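Local atomic coordinates of threonine--tRNA ligase catalytic subunit (Aeropyrum pernix, PDB entry 3A32), a protein that probably charges tRNA(Thr) with threonine in two ATP-dependent steps, as a dimeric, zinc-binding class II aminoacyl-tRNA synthetase that lacks an editing domain. Residues A60-H63 with A64-Y68; F119-E122 with V123-R127; D180-E183 with E184-L187; M208-K211 with S212-G215; F285-P288 with R289-L293. All coordinates share one frame; numbering follows the deposited sequence.

Contact 1: A60-H63 with A64-Y68; sequences AKFH and ARRGY
The amide N of Tyr68 turns back to His63 O at 3.0 Å and that of Gly67 to Ala64 O at 3.3 Å, the two bonds of a Schellman motif that ends helix 48-65. Gly67 has a phi of 100°. A side chain there would jam against the carbonyl oxygen of Arg66, so glycine suits the position. The regular bonds run from Ala64 N to Ala60 O and Arg65 N to Lys61 O to a longer Arg66 N to Phe62 O.

The turn brings Tyr68 beside His63. Their rings form a T-shaped pair with centroids 4.8 Å apart. CD2 on the His63 edge stands 3.6 Å above the centre of the Tyr68 face. His63 ND1 bonds to Leu59 O, one turn earlier, and its NE2 meets Arg311 NH1. Tyr68 OH bonds to Glu184 OE1 and also reaches Arg311.

Phe62 and Arg66 run side by side. Phe62 has CG anti to its backbone N (chi1 174°), which brings the ring alongside Arg66, one turn on. Arg66 CG lies over one face of this ring, 3.9 Å from the centroid, as a CH-pi contact.

The helix and the following strand 69-70 lie where class II synthetases carry motif 1, consistent with their place at the dimer interface. Lys61 NZ joins Glu57 of its own chain and Glu57 of the second subunit, besides Gln459. Arg65 bends at chi3 and sends NE to Leu456 O, while its CD lies 3.2 Å from Lys61 O.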
loop_
_atom_site.group_PDB
_atom_site.type_symbol
_atom_site.label_atom_id
_atom_site.label_comp_id
_atom_site.label_asym_id
_atom_site.label_seq_id
_atom_site.Cartn_x
_atom_site.Cartn_y
_atom_site.Cartn_z
ATOM N N ALA A 60 0.446 7.555 3.895
ATOM C CA ALA A 60 1.820 7.209 4.226
ATOM C C ALA A 60 2.789 8.367 3.966
ATOM O O ALA A 60 3.539 8.762 4.856
ATOM C CB ALA A 60 2.285 5.916 3.476
ATOM N N LYS A 61 2.765 8.913 2.757
ATOM C CA LYS A 61 3.616 10.056 2.396
ATOM C C LYS A 61 3.325 11.320 3.184
ATOM O O LYS A 61 4.282 12.025 3.570
ATOM C CB LYS A 61 3.565 10.333 0.877
ATOM C CG LYS A 61 4.124 9.156 0.039
ATOM C CD LYS A 61 3.892 9.300 -1.462
ATOM C CE LYS A 61 4.569 8.139 -2.162
ATOM N NZ LYS A 61 4.398 8.156 -3.648
ATOM N N PHE A 62 2.036 11.614 3.421
ATOM C CA PHE A 62 1.641 12.732 4.308
ATOM C C PHE A 62 2.281 12.603 5.695
ATOM O O PHE A 62 2.872 13.558 6.213
ATOM C CB PHE A 62 0.123 12.867 4.452
ATOM C CG PHE A 62 -0.298 13.917 5.488
ATOM C CD1 PHE A 62 -0.014 15.285 5.286
ATOM C CD2 PHE A 62 -0.968 13.539 6.653
ATOM C CE1 PHE A 62 -0.380 16.251 6.253
ATOM C CE2 PHE A 62 -1.332 14.478 7.627
ATOM C CZ PHE A 62 -1.053 15.852 7.418
ATOM N N HIS A 63 2.204 11.394 6.267
ATOM C CA HIS A 63 2.811 11.147 7.551
ATOM C C HIS A 63 4.307 11.176 7.550
ATOM O O HIS A 63 4.909 11.764 8.449
ATOM C CB HIS A 63 2.231 9.888 8.167
ATOM C CG HIS A 63 0.837 10.105 8.677
ATOM N ND1 HIS A 63 -0.276 10.053 7.863
ATOM C CD2 HIS A 63 0.386 10.430 9.910
ATOM C CE1 HIS A 63 -1.359 10.256 8.590
ATOM N NE2 HIS A 63 -0.983 10.544 9.824
ATOM N N ALA A 64 4.927 10.600 6.532
ATOM C CA ALA A 64 6.391 10.698 6.423
ATOM C C ALA A 64 6.918 12.181 6.347
ATOM O O ALA A 64 7.930 12.525 6.973
ATOM C CB ALA A 64 6.888 9.852 5.304
ATOM N N ARG A 65 6.199 13.061 5.653
ATOM C CA ARG A 65 6.546 14.476 5.540
ATOM C C ARG A 65 6.353 15.315 6.825
ATOM O O ARG A 65 6.968 16.373 6.979
ATOM C CB ARG A 65 5.694 15.082 4.418
ATOM C CG ARG A 65 6.222 14.641 3.069
ATOM C CD ARG A 65 5.220 14.672 1.968
ATOM N NE ARG A 65 4.662 16.003 1.711
ATOM C CZ ARG A 65 5.278 16.985 1.045
ATOM N NH1 ARG A 65 6.514 16.808 0.564
ATOM N NH2 ARG A 65 4.635 18.148 0.859
ATOM N N ARG A 66 5.463 14.848 7.696
ATOM C CA ARG A 66 5.178 15.393 8.989
ATOM C C ARG A 66 6.048 14.772 10.104
ATOM O O ARG A 66 5.857 15.095 11.252
ATOM C CB ARG A 66 3.677 15.143 9.325
ATOM C CG ARG A 66 2.633 15.774 8.344
ATOM C CD ARG A 66 2.578 17.307 8.380
ATOM N NE ARG A 66 2.283 17.714 9.747
ATOM C CZ ARG A 66 1.913 18.941 10.160
ATOM N NH1 ARG A 66 1.768 19.946 9.295
ATOM N NH2 ARG A 66 1.670 19.141 11.463
ATOM N N GLY A 67 6.969 13.877 9.773
ATOM C CA GLY A 67 7.926 13.381 10.742
ATOM C C GLY A 67 7.638 12.019 11.353
ATOM O O GLY A 67 8.282 11.647 12.362
ATOM N N TYR A 68 6.680 11.284 10.790
ATOM C CA TYR A 68 6.374 9.942 11.263
ATOM C C TYR A 68 7.184 8.982 10.458
ATOM O O TYR A 68 7.342 9.130 9.274
ATOM C CB TYR A 68 4.894 9.552 11.053
ATOM C CG TYR A 68 3.861 10.329 11.855
ATOM C CD1 TYR A 68 3.199 9.753 12.955
ATOM C CD2 TYR A 68 3.500 11.651 11.465
ATOM C CE1 TYR A 68 2.252 10.475 13.665
ATOM C CE2 TYR A 68 2.553 12.388 12.172
ATOM C CZ TYR A 68 1.933 11.805 13.259
ATOM O OH TYR A 68 0.981 12.555 13.911
#

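Contact 2: F119-E122 with V123-R127; sequences FLNE and VAKHR
Glu122 and His126 share a water that lies 2.6 Å from Glu122 OE1 and 2.6 Å from His126 NE2. The water donates to the carboxylate and accepts from Lys125 NZ. A second water accepts from Asn121 ND2 and Lys125 NZ, so this ammonium ties two side chains of the preceding turn through water. Lys125 NZ also bonds to Tyr14 O of the second subunit.

Next to the first water, the Glu122 carboxylate and the His126 ring are nearly coplanar, 16° apart. OE1 meets the ring edge, 3.6 Å from His126 CD2. Glu122 folds at chi2 (-72°), which brings the carboxylate beside the ring. The backbone bond His126 N to Glu122 O, 2.8 Å, closes the same turn. Three more such bonds, from Val123, Ala124 and Lys125, mark this as the last turns of helix 112-126, which belongs to the class II catalytic core and begins at the zinc ligand Cys112. Arg127 then leaves the helix with positive phi.

Packing takes over further out. Lys125 CD rests against the Asn121 amide, 3.6 Å from ND2. Val123 CG2 sits over one face of Phe119, 3.9 Å from the ring centroid, a CH-pi contact. With an alanine in place of Phe119, Val123 CG2 would probably lose the ring face it rests on and Phe134 its edge-to-face partner.

One side of this helix end faces the second subunit, with Leu120 on Val26 and Asn121 on Phe33 of that chain. Val123 packs on Val296 and Phe301 of helix 293-301, and Phe119 and Val123 both touch the Leu130 loop ahead of strand 134-143.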
loop_
_atom_site.group_PDB
_atom_site.type_symbol
_atom_site.label_atom_id
_atom_site.label_comp_id
_atom_site.label_asym_id
_atom_site.label_seq_id
_atom_site.Cartn_x
_atom_site.Cartn_y
_atom_site.Cartn_z
ATOM N N PHE A 119 9.720 0.538 18.366
ATOM C CA PHE A 119 10.398 1.457 19.280
ATOM C C PHE A 119 11.485 0.736 20.126
ATOM O O PHE A 119 12.630 1.155 20.158
ATOM C CB PHE A 119 9.400 2.138 20.208
ATOM C CG PHE A 119 10.054 2.983 21.298
ATOM C CD1 PHE A 119 10.628 4.217 20.989
ATOM C CD2 PHE A 119 10.060 2.553 22.634
ATOM C CE1 PHE A 119 11.228 5.027 22.000
ATOM C CE2 PHE A 119 10.663 3.343 23.656
ATOM C CZ PHE A 119 11.249 4.592 23.323
ATOM N N LEU A 120 11.112 -0.361 20.778
ATOM C CA LEU A 120 12.046 -1.090 21.622
ATOM C C LEU A 120 13.240 -1.585 20.855
ATOM O O LEU A 120 14.347 -1.531 21.373
ATOM C CB LEU A 120 11.368 -2.225 22.399
ATOM C CG LEU A 120 10.434 -1.737 23.513
ATOM C CD1 LEU A 120 9.642 -2.882 24.119
ATOM C CD2 LEU A 120 11.188 -0.871 24.627
ATOM N N ASN A 121 13.038 -2.067 19.634
ATOM C CA ASN A 121 14.184 -2.546 18.839
ATOM C C ASN A 121 15.181 -1.409 18.506
ATOM O O ASN A 121 16.373 -1.628 18.552
ATOM C CB ASN A 121 13.729 -3.274 17.556
ATOM C CG ASN A 121 14.896 -3.689 16.687
ATOM O OD1 ASN A 121 15.730 -4.520 17.086
ATOM N ND2 ASN A 121 14.969 -3.115 15.484
ATOM N N GLU A 122 14.665 -0.211 18.189
ATOM C CA GLU A 122 15.492 0.927 17.819
ATOM C C GLU A 122 16.247 1.464 19.020
ATOM O O GLU A 122 17.378 1.935 18.885
ATOM C CB GLU A 122 14.677 2.051 17.142
ATOM C CG GLU A 122 13.906 1.582 15.915
ATOM C CD GLU A 122 14.771 1.263 14.660
ATOM O OE1 GLU A 122 15.995 1.418 14.672
ATOM O OE2 GLU A 122 14.211 0.826 13.646
ATOM N N VAL A 123 15.627 1.391 20.202
ATOM C CA VAL A 123 16.325 1.788 21.411
ATOM C C VAL A 123 17.467 0.807 21.681
ATOM O O VAL A 123 18.579 1.222 21.995
ATOM C CB VAL A 123 15.319 2.021 22.614
ATOM C CG1 VAL A 123 16.062 2.210 24.003
ATOM C CG2 VAL A 123 14.449 3.194 22.308
ATOM N N ALA A 124 17.227 -0.492 21.535
ATOM C CA ALA A 124 18.293 -1.464 21.778
ATOM C C ALA A 124 19.517 -1.227 20.850
ATOM O O ALA A 124 20.640 -1.261 21.292
ATOM C CB ALA A 124 17.777 -2.882 21.648
ATOM N N LYS A 125 19.262 -0.964 19.567
ATOM C CA LYS A 125 20.277 -0.717 18.551
ATOM C C LYS A 125 20.984 0.652 18.675
ATOM O O LYS A 125 22.213 0.710 18.569
ATOM C CB LYS A 125 19.607 -0.868 17.193
ATOM C CG LYS A 125 19.178 -2.342 16.927
ATOM C CD LYS A 125 18.485 -2.511 15.589
ATOM C CE LYS A 125 19.473 -2.234 14.465
ATOM N NZ LYS A 125 18.886 -2.426 13.118
ATOM N N HIS A 126 20.214 1.740 18.912
ATOM C CA HIS A 126 20.728 3.114 18.838
ATOM C C HIS A 126 20.627 3.919 20.116
ATOM O O HIS A 126 21.228 4.974 20.212
ATOM C CB HIS A 126 20.114 3.862 17.630
ATOM C CG HIS A 126 20.220 3.073 16.356
ATOM N ND1 HIS A 126 21.432 2.749 15.784
ATOM C CD2 HIS A 126 19.276 2.442 15.614
ATOM C CE1 HIS A 126 21.232 1.989 14.725
ATOM N NE2 HIS A 126 19.933 1.799 14.594
ATOM N N ARG A 127 19.886 3.414 21.098
ATOM C CA ARG A 127 19.791 4.062 22.419
ATOM C C ARG A 127 19.290 5.482 22.208
ATOM O O ARG A 127 18.411 5.697 21.353
ATOM C CB ARG A 127 21.137 4.030 23.162
ATOM C CG ARG A 127 21.833 2.657 23.113
ATOM C CD ARG A 127 22.417 2.242 24.457
ATOM N NE ARG A 127 22.715 0.798 24.469
ATOM C CZ ARG A 127 21.809 -0.193 24.488
ATOM N NH1 ARG A 127 20.496 0.060 24.492
ATOM N NH2 ARG A 127 22.221 -1.458 24.497
HETATM O O HOH W 1 16.442 -3.971 13.128
HETATM O O HOH W 2 18.110 0.471 13.394
#

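Contact 3: D180-E183 with E184-L187; sequences DVFE and EMKL
Phe182 and Met185 meet in a local contact within helix 174-191, which packs on the large mixed sheet of the class II catalytic domain. Both segments are fully helical. Four backbone bonds link them, from Glu184 N to Asp180 O at 2.8 Å through to Leu187 N to Glu183 O at 3.1 Å.

The closest side-chain approach is Met185 CE to Phe182 CE1, 3.4 Å. Met185 bends at chi2 and chi3, and this curls its methyl back to the ring obliquely. Phe182 has CG trans to its backbone N (chi1 169°), which lays the ring toward the next turn, where Lys186 CD comes near, 4.1 Å from Phe182 CE2. Phe202 and Phe263, on two strands of the sheet, pack against both Phe182 and Met185.

Glu184 runs extended beyond CG. Its CG passes 3.2 Å from Asp180 O, and its OE1 lies 3.9 Å from Val181 CG2. Leu187 CG sits 3.3 Å from Glu183 O.

The charges here look outward for their mates. Glu183 and Lys186 lie side by side, yet Glu183 OE1 and Lys186 NZ are 5.5 Å apart. Glu183 is taken by Tyr243 and Lys242, and Lys186 by Glu190. Glu184 is buried, and besides Tyr68 it has weak, long ion pairs with Arg66 and Arg311. These two positive groups would probably favour a charged carboxylate.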
loop_
_atom_site.group_PDB
_atom_site.type_symbol
_atom_site.label_atom_id
_atom_site.label_comp_id
_atom_site.label_asym_id
_atom_site.label_seq_id
_atom_site.Cartn_x
_atom_site.Cartn_y
_atom_site.Cartn_z
ATOM N N ASP A 180 -0.434 19.557 16.909
ATOM C CA ASP A 180 -0.022 19.171 15.582
ATOM C C ASP A 180 -0.892 18.082 14.976
ATOM O O ASP A 180 -1.138 18.105 13.753
ATOM C CB ASP A 180 1.432 18.696 15.586
ATOM C CG ASP A 180 2.456 19.881 15.757
ATOM O OD1 ASP A 180 2.067 21.061 15.717
ATOM O OD2 ASP A 180 3.662 19.604 15.922
ATOM N N VAL A 181 -1.356 17.146 15.823
ATOM C CA VAL A 181 -2.246 16.061 15.356
ATOM C C VAL A 181 -3.563 16.654 14.950
ATOM O O VAL A 181 -4.086 16.283 13.902
ATOM C CB VAL A 181 -2.412 14.903 16.372
ATOM C CG1 VAL A 181 -3.498 13.887 15.897
ATOM C CG2 VAL A 181 -1.060 14.176 16.547
ATOM N N PHE A 182 -4.060 17.633 15.722
ATOM C CA PHE A 182 -5.220 18.355 15.253
ATOM C C PHE A 182 -4.945 18.979 13.886
ATOM O O PHE A 182 -5.798 18.908 12.997
ATOM C CB PHE A 182 -5.711 19.458 16.224
ATOM C CG PHE A 182 -6.753 20.360 15.598
ATOM C CD1 PHE A 182 -8.095 19.998 15.588
ATOM C CD2 PHE A 182 -6.390 21.538 14.983
ATOM C CE1 PHE A 182 -9.071 20.823 14.980
ATOM C CE2 PHE A 182 -7.357 22.359 14.366
ATOM C CZ PHE A 182 -8.696 21.984 14.374
ATOM N N GLU A 183 -3.771 19.602 13.717
ATOM C CA GLU A 183 -3.455 20.302 12.452
ATOM C C GLU A 183 -3.343 19.292 11.291
ATOM O O GLU A 183 -3.739 19.577 10.184
ATOM C CB GLU A 183 -2.175 21.149 12.564
ATOM C CG GLU A 183 -2.298 22.389 13.440
ATOM C CD GLU A 183 -3.068 23.576 12.795
ATOM O OE1 GLU A 183 -4.191 23.403 12.306
ATOM O OE2 GLU A 183 -2.534 24.708 12.780
ATOM N N GLU A 184 -2.830 18.104 11.580
ATOM C CA GLU A 184 -2.801 17.029 10.600
ATOM C C GLU A 184 -4.204 16.599 10.151
ATOM O O GLU A 184 -4.459 16.446 8.973
ATOM C CB GLU A 184 -2.011 15.847 11.196
ATOM C CG GLU A 184 -0.536 16.167 11.277
ATOM C CD GLU A 184 0.241 15.289 12.184
ATOM O OE1 GLU A 184 -0.266 14.273 12.705
ATOM O OE2 GLU A 184 1.417 15.619 12.366
ATOM N N MET A 185 -5.113 16.427 11.109
ATOM C CA MET A 185 -6.490 16.024 10.835
ATOM C C MET A 185 -7.176 17.033 9.903
ATOM O O MET A 185 -7.824 16.651 8.913
ATOM C CB MET A 185 -7.248 15.851 12.171
ATOM C CG MET A 185 -8.751 15.479 12.025
ATOM S SD MET A 185 -9.754 16.927 11.576
ATOM C CE MET A 185 -9.278 18.198 12.776
ATOM N N LYS A 186 -7.005 18.318 10.214
ATOM C CA LYS A 186 -7.570 19.390 9.411
ATOM C C LYS A 186 -7.055 19.429 7.947
ATOM O O LYS A 186 -7.849 19.580 6.995
ATOM C CB LYS A 186 -7.307 20.705 10.131
ATOM C CG LYS A 186 -7.748 21.953 9.386
ATOM C CD LYS A 186 -7.827 23.056 10.365
ATOM C CE LYS A 186 -8.560 24.289 9.821
ATOM N NZ LYS A 186 -7.960 24.840 8.542
ATOM N N LEU A 187 -5.727 19.330 7.778
ATOM C CA LEU A 187 -5.090 19.209 6.450
ATOM C C LEU A 187 -5.632 18.028 5.606
ATOM O O LEU A 187 -5.907 18.211 4.407
ATOM C CB LEU A 187 -3.558 19.079 6.592
ATOM C CG LEU A 187 -2.714 20.269 7.088
ATOM C CD1 LEU A 187 -1.298 19.812 7.476
ATOM C CD2 LEU A 187 -2.664 21.373 6.048
#

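Contact 4: M208-K211 with S212-G215; sequences MSDK and SLIG
Ser212 N bonds to Asp210 OD1 at 3.1 Å, which makes an Asx turn at the start of a short 3-10 segment. The amide meets the carboxylate on its anti side, 30° out of plane. Asp210 holds CG opposite its backbone N (chi1 -176°), and this sets OD1 in front of the Ser212 amide. Ser212 OG adds a weak bond to the same oxygen at 3.2 Å. OD1 thus takes one sound bond and one weak one from the same residue.

Leu213 comes next. Its N bonds to Asp210 O at 3.0 Å, closing a type I beta turn over Lys211 and Ser212. The donor sits above the carbonyl plane. The Leu213 side chain lies across Asp210, with CD1 3.9 Å from Asp210 CB.

Ile214 N makes a weak bond to Lys211 O at 3.4 Å. Its side chain runs alongside Lys211. The tip atom Ile214 CD1 is 4.0 Å from Lys211 NZ and as far from Ser209 OG. The chain then leaves the turn at Gly215. Residues 212-215 also touch a crystal neighbour.

The turn lies at the surface, far from the zinc, between strand 202-207 and helix 222-243. Lys211 NZ forms a salt bridge with Glu229 OE1 of that helix, and Ser209 OG bonds to Glu229 OE2. Phe218 packs on Asp210 and Leu213, while the Met208 backbone pairs with Leu250 at the end of strand 246-250.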
loop_
_atom_site.group_PDB
_atom_site.type_symbol
_atom_site.label_atom_id
_atom_site.label_comp_id
_atom_site.label_asym_id
_atom_site.label_seq_id
_atom_site.Cartn_x
_atom_site.Cartn_y
_atom_site.Cartn_z
ATOM N N MET A 208 -12.228 13.070 30.191
ATOM C CA MET A 208 -11.260 13.174 31.283
ATOM C C MET A 208 -11.587 12.194 32.404
ATOM O O MET A 208 -12.624 11.565 32.366
ATOM C CB MET A 208 -11.257 14.605 31.840
ATOM C CG MET A 208 -11.232 15.695 30.812
ATOM S SD MET A 208 -9.722 15.634 29.799
ATOM C CE MET A 208 -9.266 17.374 29.775
ATOM N N SER A 209 -10.686 12.069 33.392
ATOM C CA SER A 209 -10.951 11.307 34.611
ATOM C C SER A 209 -12.006 11.966 35.460
ATOM O O SER A 209 -12.348 13.134 35.272
ATOM C CB SER A 209 -9.713 11.177 35.501
ATOM O OG SER A 209 -9.302 12.450 35.949
ATOM N N ASP A 210 -12.529 11.163 36.377
ATOM C CA ASP A 210 -13.107 11.653 37.622
ATOM C C ASP A 210 -11.943 11.554 38.602
ATOM O O ASP A 210 -11.438 10.469 38.862
ATOM C CB ASP A 210 -14.261 10.747 38.047
ATOM C CG ASP A 210 -15.008 11.247 39.314
ATOM O OD1 ASP A 210 -14.424 11.900 40.249
ATOM O OD2 ASP A 210 -16.212 10.930 39.350
ATOM N N LYS A 211 -11.486 12.692 39.107
ATOM C CA LYS A 211 -10.338 12.718 40.019
ATOM C C LYS A 211 -10.499 11.823 41.270
ATOM O O LYS A 211 -9.483 11.285 41.763
ATOM C CB LYS A 211 -10.012 14.162 40.464
ATOM C CG LYS A 211 -9.315 14.962 39.362
ATOM C CD LYS A 211 -8.039 15.690 39.851
ATOM C CE LYS A 211 -7.158 16.119 38.635
ATOM N NZ LYS A 211 -7.027 15.000 37.588
ATOM N N SER A 212 -11.743 11.663 41.761
ATOM C CA SER A 212 -12.006 10.830 42.952
ATOM C C SER A 212 -11.773 9.341 42.685
ATOM O O SER A 212 -11.829 8.524 43.617
ATOM C CB SER A 212 -13.461 10.971 43.428
ATOM O OG SER A 212 -13.926 12.331 43.412
ATOM N N LEU A 213 -11.586 8.968 41.418
ATOM C CA LEU A 213 -11.542 7.567 41.033
ATOM C C LEU A 213 -10.155 7.160 40.498
ATOM O O LEU A 213 -9.967 6.064 39.966
ATOM C CB LEU A 213 -12.646 7.291 39.985
ATOM C CG LEU A 213 -14.110 7.582 40.407
ATOM C CD1 LEU A 213 -15.110 7.174 39.302
ATOM C CD2 LEU A 213 -14.432 6.892 41.720
ATOM N N ILE A 214 -9.187 8.059 40.619
ATOM C CA ILE A 214 -7.832 7.727 40.172
ATOM C C ILE A 214 -7.243 6.675 41.124
ATOM O O ILE A 214 -7.422 6.752 42.343
ATOM C CB ILE A 214 -6.955 8.993 40.018
ATOM C CG1 ILE A 214 -7.514 9.860 38.864
ATOM C CG2 ILE A 214 -5.478 8.605 39.793
ATOM C CD1 ILE A 214 -6.759 11.144 38.676
ATOM N N GLY A 215 -6.598 5.671 40.554
ATOM C CA GLY A 215 -6.083 4.566 41.324
ATOM C C GLY A 215 -7.040 3.403 41.302
ATOM O O GLY A 215 -6.635 2.282 41.575
#

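Contact 5: F285-P288 with R289-L293; sequences FNLP and RRFRL
Backbone bonds define the short helix 287-290: Arg290 N to Asn286 O at 2.9 Å and Phe291 N to Leu287 O at 2.9 Å. A Schellman motif ends it. Leu293 N reaches Pro288 O at 2.7 Å, Arg292 N bonds to Arg289 O, and Arg292 takes positive phi. The next helix, 293-301, starts at once.

One side chain adds a polar link. Arg289 is extended from CG to NE, which carries its guanidinium back past the helix start. NH1 donates to Phe285 O at 3.0 Å, 154° at the hydrogen. The oxygen lies in the guanidinium plane. The same NH1 has a salt bridge to Glu224.

Asn286 and Arg290 meet at an angle, with OD1 3.4 Å from Arg290 CG. The amide thus lies against the aliphatic base of Arg290, whose NH2 goes on to Lys83 O. Putting an alanine at Asn286 is likely to open a gap beside Arg290 CG and take away the amide that its aliphatic part rests on.

The apolar contacts fall on the buried side. Leu287 CD2 meets the edge of the Phe291 ring, 3.7 Å from CE2, and the two side chains point the same way. Pro288 CB touches Leu293 CB at 3.9 Å.

The Leu287 side chain lies about 5 Å from the zinc ion, next to its ligands Cys112 and His310. Leu287, Phe291 and Leu293 all pack on Ile116 of helix 112-126. Pro288 and Leu293 touch Ile308 of strand 306-316, and Arg292 makes a cation-pi contact with Phe29 of the second subunit.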
loop_
_atom_site.group_PDB
_atom_site.type_symbol
_atom_site.label_atom_id
_atom_site.label_comp_id
_atom_site.label_asym_id
_atom_site.label_seq_id
_atom_site.Cartn_x
_atom_site.Cartn_y
_atom_site.Cartn_z
ATOM N N PHE A 285 -1.620 5.042 29.970
ATOM C CA PHE A 285 -0.821 4.896 31.217
ATOM C C PHE A 285 -0.561 3.410 31.486
ATOM O O PHE A 285 0.296 3.036 32.287
ATOM C CB PHE A 285 -1.581 5.548 32.383
ATOM C CG PHE A 285 -1.850 7.020 32.150
ATOM C CD1 PHE A 285 -0.891 7.824 31.470
ATOM C CD2 PHE A 285 -3.019 7.608 32.585
ATOM C CE1 PHE A 285 -1.125 9.151 31.236
ATOM C CE2 PHE A 285 -3.250 8.989 32.376
ATOM C CZ PHE A 285 -2.324 9.748 31.696
ATOM N N ASN A 286 -1.276 2.577 30.749
ATOM C CA ASN A 286 -1.135 1.159 30.807
ATOM C C ASN A 286 0.108 0.652 30.050
ATOM O O ASN A 286 0.939 -0.050 30.649
ATOM C CB ASN A 286 -2.419 0.517 30.278
ATOM C CG ASN A 286 -2.383 -1.012 30.326
ATOM O OD1 ASN A 286 -2.099 -1.614 31.369
ATOM N ND2 ASN A 286 -2.726 -1.646 29.196
ATOM N N LEU A 287 0.217 0.991 28.755
ATOM C CA LEU A 287 1.282 0.482 27.862
ATOM C C LEU A 287 2.692 0.805 28.335
ATOM O O LEU A 287 3.553 -0.041 28.242
ATOM C CB LEU A 287 1.107 0.982 26.393
ATOM C CG LEU A 287 0.101 0.347 25.416
ATOM C CD1 LEU A 287 0.068 1.022 24.010
ATOM C CD2 LEU A 287 0.193 -1.228 25.314
ATOM N N PRO A 288 2.954 2.048 28.786
ATOM C CA PRO A 288 4.302 2.327 29.310
ATOM C C PRO A 288 4.690 1.554 30.574
ATOM O O PRO A 288 5.896 1.406 30.865
ATOM C CB PRO A 288 4.278 3.835 29.609
ATOM C CG PRO A 288 2.835 4.232 29.623
ATOM C CD PRO A 288 2.095 3.251 28.768
ATOM N N ARG A 289 3.684 1.104 31.333
ATOM C CA ARG A 289 3.889 0.164 32.443
ATOM C C ARG A 289 4.111 -1.272 31.905
ATOM O O ARG A 289 5.100 -1.932 32.254
ATOM C CB ARG A 289 2.704 0.224 33.452
ATOM C CG ARG A 289 2.774 1.455 34.413
ATOM C CD ARG A 289 1.540 1.533 35.353
ATOM N NE ARG A 289 1.658 2.596 36.353
ATOM C CZ ARG A 289 1.371 3.871 36.138
ATOM N NH1 ARG A 289 0.940 4.279 34.940
ATOM N NH2 ARG A 289 1.557 4.745 37.110
ATOM N N ARG A 290 3.197 -1.757 31.066
ATOM C CA ARG A 290 3.268 -3.139 30.587
ATOM C C ARG A 290 4.524 -3.461 29.747
ATOM O O ARG A 290 5.086 -4.557 29.860
ATOM C CB ARG A 290 1.992 -3.500 29.826
ATOM C CG ARG A 290 0.724 -3.459 30.681
ATOM C CD ARG A 290 0.736 -4.495 31.788
ATOM N NE ARG A 290 0.370 -5.857 31.343
ATOM C CZ ARG A 290 0.793 -7.001 31.926
ATOM N NH1 ARG A 290 1.623 -6.982 32.984
ATOM N NH2 ARG A 290 0.412 -8.181 31.444
ATOM N N PHE A 291 4.969 -2.501 28.942
ATOM C CA PHE A 291 6.181 -2.654 28.122
ATOM C C PHE A 291 7.400 -1.936 28.709
ATOM O O PHE A 291 8.402 -1.790 28.025
ATOM C CB PHE A 291 5.932 -2.100 26.721
ATOM C CG PHE A 291 5.103 -3.010 25.854
ATOM C CD1 PHE A 291 5.702 -4.061 25.157
ATOM C CD2 PHE A 291 3.721 -2.842 25.777
ATOM C CE1 PHE A 291 4.938 -4.892 24.356
ATOM C CE2 PHE A 291 2.951 -3.676 24.993
ATOM C CZ PHE A 291 3.551 -4.701 24.288
ATOM N N ARG A 292 7.283 -1.451 29.950
ATOM C CA ARG A 292 8.385 -0.893 30.694
ATOM C C ARG A 292 9.011 0.295 29.977
ATOM O O ARG A 292 10.238 0.479 30.000
ATOM C CB ARG A 292 9.385 -2.005 31.050
ATOM C CG ARG A 292 8.740 -3.024 32.020
ATOM C CD ARG A 292 9.351 -4.403 31.844
ATOM N NE ARG A 292 8.684 -5.493 32.587
ATOM C CZ ARG A 292 9.217 -6.706 32.754
ATOM N NH1 ARG A 292 10.418 -6.979 32.263
ATOM N NH2 ARG A 292 8.565 -7.651 33.420
ATOM N N LEU A 293 8.154 1.138 29.395
ATOM C CA LEU A 293 8.602 2.304 28.630
ATOM C C LEU A 293 9.089 3.451 29.485
ATOM O O LEU A 293 9.986 4.197 29.070
ATOM C CB LEU A 293 7.510 2.784 27.666
ATOM C CG LEU A 293 6.982 1.702 26.681
ATOM C CD1 LEU A 293 6.030 2.321 25.684
ATOM C CD2 LEU A 293 8.199 0.949 25.985
#

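How the contacts relate
Contact 1 is the most buried, and contact 4 is a surface turn away from the zinc. Contacts 2, 3 and 5 are partly buried. Contacts 1 and 5 both end a helix in a Schellman motif, whereas contact 3 stays helical throughout. Contacts 1 and 3 touch, with Arg66 NH1 packing on Leu187 CD1. Contacts 2 and 5 touch through Leu120 and Leu293, which joins helix 112-126 to helix 293-301. Contacts 1, 2 and 5 reach the second subunit; no other chain touches 3 or 4. Chemistry follows place: a ring pair and apolar packing inside, bridging waters near the interface in contact 2, and a carboxylate-held turn at the surface in contact 4.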